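Local coordinates for protein ethylbenzene dehydrogenase alpha-subunit (Aromatoleum aromaticum, PDB 2IVF) that forms the alpha-subunit of a molybdenum enzyme of the molybdopterin oxidoreductase family and carries two pterin dinucleotide cofactors and an iron/sulfur cluster, at residues T735-L740 / Y757-F762; D745-R748 / V752-K755. All blocks are in the same frame, centred on the assembly; numbering follows the deposited sequence.

Contact 1: residues T735-L740 / Y757-F762; sequences TNEDCL and YTYEKF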
# COMPACT_ATOMS: atom_id res chain seq x y z
N THR A 735 19.30 15.83 -19.76
CA THR A 735 19.22 14.76 -18.76
C THR A 735 18.36 15.20 -17.61
O THR A 735 18.14 16.38 -17.40
CB THR A 735 20.58 14.45 -18.22
OG1 THR A 735 21.01 15.56 -17.43
CG2 THR A 735 21.58 14.22 -19.39
N ASN A 736 17.85 14.24 -16.87
CA ASN A 736 17.19 14.52 -15.62
C ASN A 736 17.98 15.44 -14.71
O ASN A 736 17.39 16.32 -14.11
CB ASN A 736 16.82 13.25 -14.85
CG ASN A 736 15.51 12.61 -15.36
OD1 ASN A 736 15.18 12.73 -16.55
ND2 ASN A 736 14.74 12.00 -14.46
N GLU A 737 19.27 15.23 -14.59
CA GLU A 737 20.06 16.09 -13.68
C GLU A 737 19.95 17.55 -14.16
O GLU A 737 19.80 18.46 -13.34
CB GLU A 737 21.53 15.66 -13.52
CG GLU A 737 22.17 16.48 -12.38
CD GLU A 737 23.47 15.93 -11.81
OE1 GLU A 737 24.36 15.58 -12.60
OE2 GLU A 737 23.56 15.89 -10.53
N ASP A 738 20.02 17.76 -15.48
CA ASP A 738 19.88 19.09 -16.06
C ASP A 738 18.55 19.70 -15.63
O ASP A 738 18.51 20.84 -15.16
CB ASP A 738 19.88 19.02 -17.57
CG ASP A 738 21.23 18.66 -18.15
OD1 ASP A 738 22.28 18.85 -17.50
OD2 ASP A 738 21.20 18.20 -19.32
N CYS A 739 17.48 18.92 -15.81
CA CYS A 739 16.12 19.34 -15.52
C CYS A 739 15.87 19.56 -14.01
O CYS A 739 15.14 20.48 -13.65
CB CYS A 739 15.14 18.32 -16.05
SG CYS A 739 15.10 18.31 -17.85
N LEU A 740 16.50 18.74 -13.17
CA LEU A 740 16.41 18.87 -11.74
C LEU A 740 17.01 20.17 -11.28
O LEU A 740 16.43 20.85 -10.46
CB LEU A 740 17.06 17.69 -11.04
CG LEU A 740 16.89 17.64 -9.52
CD1 LEU A 740 15.42 17.76 -9.11
CD2 LEU A 740 17.49 16.38 -8.91
N TYR A 757 18.79 28.33 -1.62
CA TYR A 757 18.71 26.89 -1.51
C TYR A 757 18.99 26.21 -2.84
O TYR A 757 18.09 25.83 -3.58
CB TYR A 757 17.37 26.46 -0.97
CG TYR A 757 17.43 25.05 -0.45
CD1 TYR A 757 17.96 24.79 0.82
CD2 TYR A 757 16.99 23.98 -1.23
CE1 TYR A 757 18.03 23.49 1.32
CE2 TYR A 757 17.06 22.67 -0.75
CZ TYR A 757 17.58 22.42 0.53
OH TYR A 757 17.68 21.12 1.02
N THR A 758 20.27 26.02 -3.09
CA THR A 758 20.79 25.51 -4.33
C THR A 758 20.67 24.01 -4.42
O THR A 758 20.47 23.31 -3.43
CB THR A 758 22.27 25.86 -4.42
OG1 THR A 758 22.93 25.28 -3.29
CG2 THR A 758 22.48 27.37 -4.41
N TYR A 759 20.87 23.52 -5.63
CA TYR A 759 20.93 22.09 -5.89
C TYR A 759 21.99 21.37 -5.04
O TYR A 759 21.77 20.25 -4.57
CB TYR A 759 21.21 21.85 -7.38
CG TYR A 759 21.30 20.40 -7.73
CD1 TYR A 759 20.19 19.58 -7.60
CD2 TYR A 759 22.47 19.85 -8.22
CE1 TYR A 759 20.24 18.23 -7.95
CE2 TYR A 759 22.53 18.49 -8.59
CZ TYR A 759 21.41 17.69 -8.44
OH TYR A 759 21.46 16.36 -8.77
N GLU A 760 23.14 22.01 -4.88
CA GLU A 760 24.17 21.50 -3.99
C GLU A 760 23.61 21.26 -2.57
O GLU A 760 23.84 20.19 -1.96
CB GLU A 760 25.33 22.47 -3.96
CG GLU A 760 26.48 22.05 -3.05
CD GLU A 760 27.42 21.04 -3.70
OE1 GLU A 760 27.07 20.47 -4.77
OE2 GLU A 760 28.53 20.85 -3.13
N LYS A 761 22.83 22.20 -2.05
CA LYS A 761 22.30 22.03 -0.69
C LYS A 761 21.26 20.91 -0.71
O LYS A 761 21.22 20.05 0.18
CB LYS A 761 21.66 23.31 -0.16
CG LYS A 761 22.61 24.46 0.15
CD LYS A 761 21.88 25.49 1.04
CE LYS A 761 22.62 26.83 1.10
NZ LYS A 761 21.86 27.84 1.93
N PHE A 762 20.40 20.93 -1.72
CA PHE A 762 19.36 19.91 -1.87
C PHE A 762 19.93 18.49 -1.95
O PHE A 762 19.40 17.59 -1.29
CB PHE A 762 18.54 20.20 -3.13
CG PHE A 762 17.26 19.40 -3.23
CD1 PHE A 762 16.40 19.29 -2.16
CD2 PHE A 762 16.90 18.84 -4.42
CE1 PHE A 762 15.22 18.59 -2.27
CE2 PHE A 762 15.74 18.15 -4.54
CZ PHE A 762 14.90 18.01 -3.47

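Contact 2: residues D745-R748 / V752-K755; sequences DINR and VFAK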
# COMPACT_ATOMS: atom_id res chain seq x y z
N ASP A 745 16.00 25.80 -9.56
CA ASP A 745 16.00 27.25 -9.88
C ASP A 745 14.59 27.81 -9.95
O ASP A 745 14.34 28.93 -9.52
CB ASP A 745 16.68 27.51 -11.21
CG ASP A 745 18.19 27.66 -11.09
OD1 ASP A 745 18.74 27.53 -9.95
OD2 ASP A 745 18.81 27.94 -12.13
N ILE A 746 13.69 27.05 -10.53
CA ILE A 746 12.28 27.42 -10.60
C ILE A 746 11.73 27.55 -9.17
O ILE A 746 11.16 28.56 -8.85
CB ILE A 746 11.44 26.39 -11.40
CG1 ILE A 746 11.80 26.43 -12.89
CG2 ILE A 746 9.92 26.61 -11.11
CD1 ILE A 746 11.29 25.20 -13.66
N ASN A 747 11.97 26.55 -8.31
CA ASN A 747 11.51 26.61 -6.93
C ASN A 747 12.08 27.81 -6.17
O ASN A 747 11.40 28.42 -5.32
CB ASN A 747 11.83 25.29 -6.16
CG ASN A 747 10.84 24.17 -6.46
OD1 ASN A 747 11.02 23.04 -6.00
ND2 ASN A 747 9.81 24.45 -7.22
N ARG A 748 13.32 28.16 -6.46
CA ARG A 748 13.94 29.33 -5.82
C ARG A 748 13.33 30.65 -6.29
O ARG A 748 13.16 31.59 -5.52
CB ARG A 748 15.45 29.36 -6.09
CG ARG A 748 16.25 28.25 -5.42
CD ARG A 748 17.58 28.06 -6.11
NE ARG A 748 18.53 29.07 -5.72
CZ ARG A 748 19.66 29.35 -6.36
NH1 ARG A 748 19.98 28.73 -7.48
NH2 ARG A 748 20.45 30.28 -5.90
N VAL A 752 9.29 28.72 -3.47
CA VAL A 752 9.02 27.39 -2.94
C VAL A 752 10.25 26.90 -2.19
O VAL A 752 10.13 26.28 -1.13
CB VAL A 752 8.58 26.44 -4.08
CG1 VAL A 752 8.69 24.97 -3.69
CG2 VAL A 752 7.16 26.83 -4.57
N PHE A 753 11.41 27.24 -2.70
CA PHE A 753 12.66 27.04 -1.98
C PHE A 753 13.15 28.43 -1.65
O PHE A 753 12.82 29.40 -2.34
CB PHE A 753 13.69 26.34 -2.88
CG PHE A 753 13.51 24.84 -3.02
CD1 PHE A 753 12.45 24.15 -2.47
CD2 PHE A 753 14.41 24.14 -3.82
CE1 PHE A 753 12.32 22.79 -2.66
CE2 PHE A 753 14.27 22.77 -4.03
CZ PHE A 753 13.23 22.10 -3.47
N ALA A 754 13.95 28.53 -0.59
CA ALA A 754 14.67 29.75 -0.32
C ALA A 754 15.52 30.14 -1.50
O ALA A 754 15.99 29.27 -2.28
CB ALA A 754 15.52 29.58 0.91
N LYS A 755 15.71 31.44 -1.67
CA LYS A 755 16.52 31.93 -2.80
C LYS A 755 17.95 31.37 -2.83
O LYS A 755 18.51 31.19 -3.89
CB LYS A 755 16.56 33.44 -2.80
CG LYS A 755 17.44 34.01 -1.70
CD LYS A 755 17.43 35.55 -1.67
CE LYS A 755 18.37 36.05 -0.53
NZ LYS A 755 18.26 37.54 -0.22
O HOH W 1 12.89 32.12 -3.15

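Contact 1: residues T735-L740 / Y757-F762
Tyr759 reaches across to helix 736-749 and meets two side chains there, Leu740 and Glu737. It is the residue most buried by the contact. Its CG stands anti to the backbone N (chi1 180°). This carries the ring out from the first turn of helix 759-765 toward the other helix. The hydroxyl OH donates to Glu737 OE2 at 2.8 Å. The carboxylate oxygen receives it on its anti lone pair, the one facing away from OE1. The carboxylate and ring planes stand nearly perpendicular, 84° apart. Glu737 gets there through an extended chain, with CG also anti to its N (chi1 -171°).

Leu740 comes at the edge of the same ring, near its plane. Its methyl CD2 lies 3.5 Å from Tyr759 CE1, and its CG lies 3.7 Å from the same carbon. The two side chains cross at about a right angle. The backbones stay well apart, with Leu740 CA 8.1 Å from Tyr759 CA; between these two segments the contacts are made by side chains.

Each segment starts its helix with a threonine N-cap. Thr735 and Asp738 form a capping box: Asp738 N donates to Thr735 OG1 at 3.1 Å, and Thr735 N donates back to Asp738 OD2. Thr758 OG1 takes a weak bond from Lys761 N. Strand 659-661 packs against both helices through His659 and Met661.

The buried phenol thus has an acceptor for its proton at its polar end and a leucine along its edge. The bond would probably stabilise a negative charge on Glu737.

Contact 2: residues D745-R748 / V752-K755
Lys755 O is gripped by two nitrogens of one side chain. Arg748 NE donates to it at 2.8 Å and Arg748 NH2 at 2.9 Å. The guanidinium thus meets the carbonyl side-on, and the oxygen lies close to the guanidinium plane, 10° out of it. NH2 comes nearly along the C=O axis, whereas NE sits above the carbonyl plane. The arginine chain bends at chi3 (79°), which turns its end toward Lys755. The third nitrogen, NH1, forms a salt bridge with Asp745 OD1, one helical turn earlier; its hydrogen bond is weak. The two sets of partners should restrict rotation of the group.

At the helix end, Asn747 O takes Phe753 N in a nearly straight bond of 2.9 Å. Val752 N also approaches this oxygen, but its bond is weak and bent.

This is the C-terminal end of helix 736-749, where the chain turns back on itself. The loop after the turn runs on toward helix 759-765, and Val752 and Phe753 within it donate to Asn747 O, two residues before the helix ends.

The Asn747 side chain fills the angle between Val752 and Phe753. Its CB lies over the face of the Phe753 ring, 3.8 Å from the centroid, in a CH-pi contact. OD1 sits over that ring too, 3.5 Å from Phe753 CZ, offset toward the rim. The amide and ring planes are 72° apart. OD1 is buried here and has no hydrogen-bond partner in the model. Val752 CG1 packs 3.6 Å from Asn747 CG. Phe671, on strand 670-676, meets the Phe753 ring edge-to-face and also touches Asn747 and Val752.

Overall arrangement
Contact 2 is nested inside the chain loop that contact 1 closes. The chain runs up helix 736-749, leaves it after residue 749, turns back and passes through 752-755 before helix 759-765. Contact 1 joins the start of the first helix to the start of the second; contact 2 ties the end of the first helix to the connecting loop. Their centres lie 11 Å apart. They also touch directly: Arg748 CD packs on Tyr757 O, and the Phe762 and Phe753 rings meet. Met661 of strand 659-661 borders both. Together they join two successive helices and the loop between them beside that strand. The side chain of Leu740 is about 14 Å from the bound MD1, consistent with packing away from the cofactor.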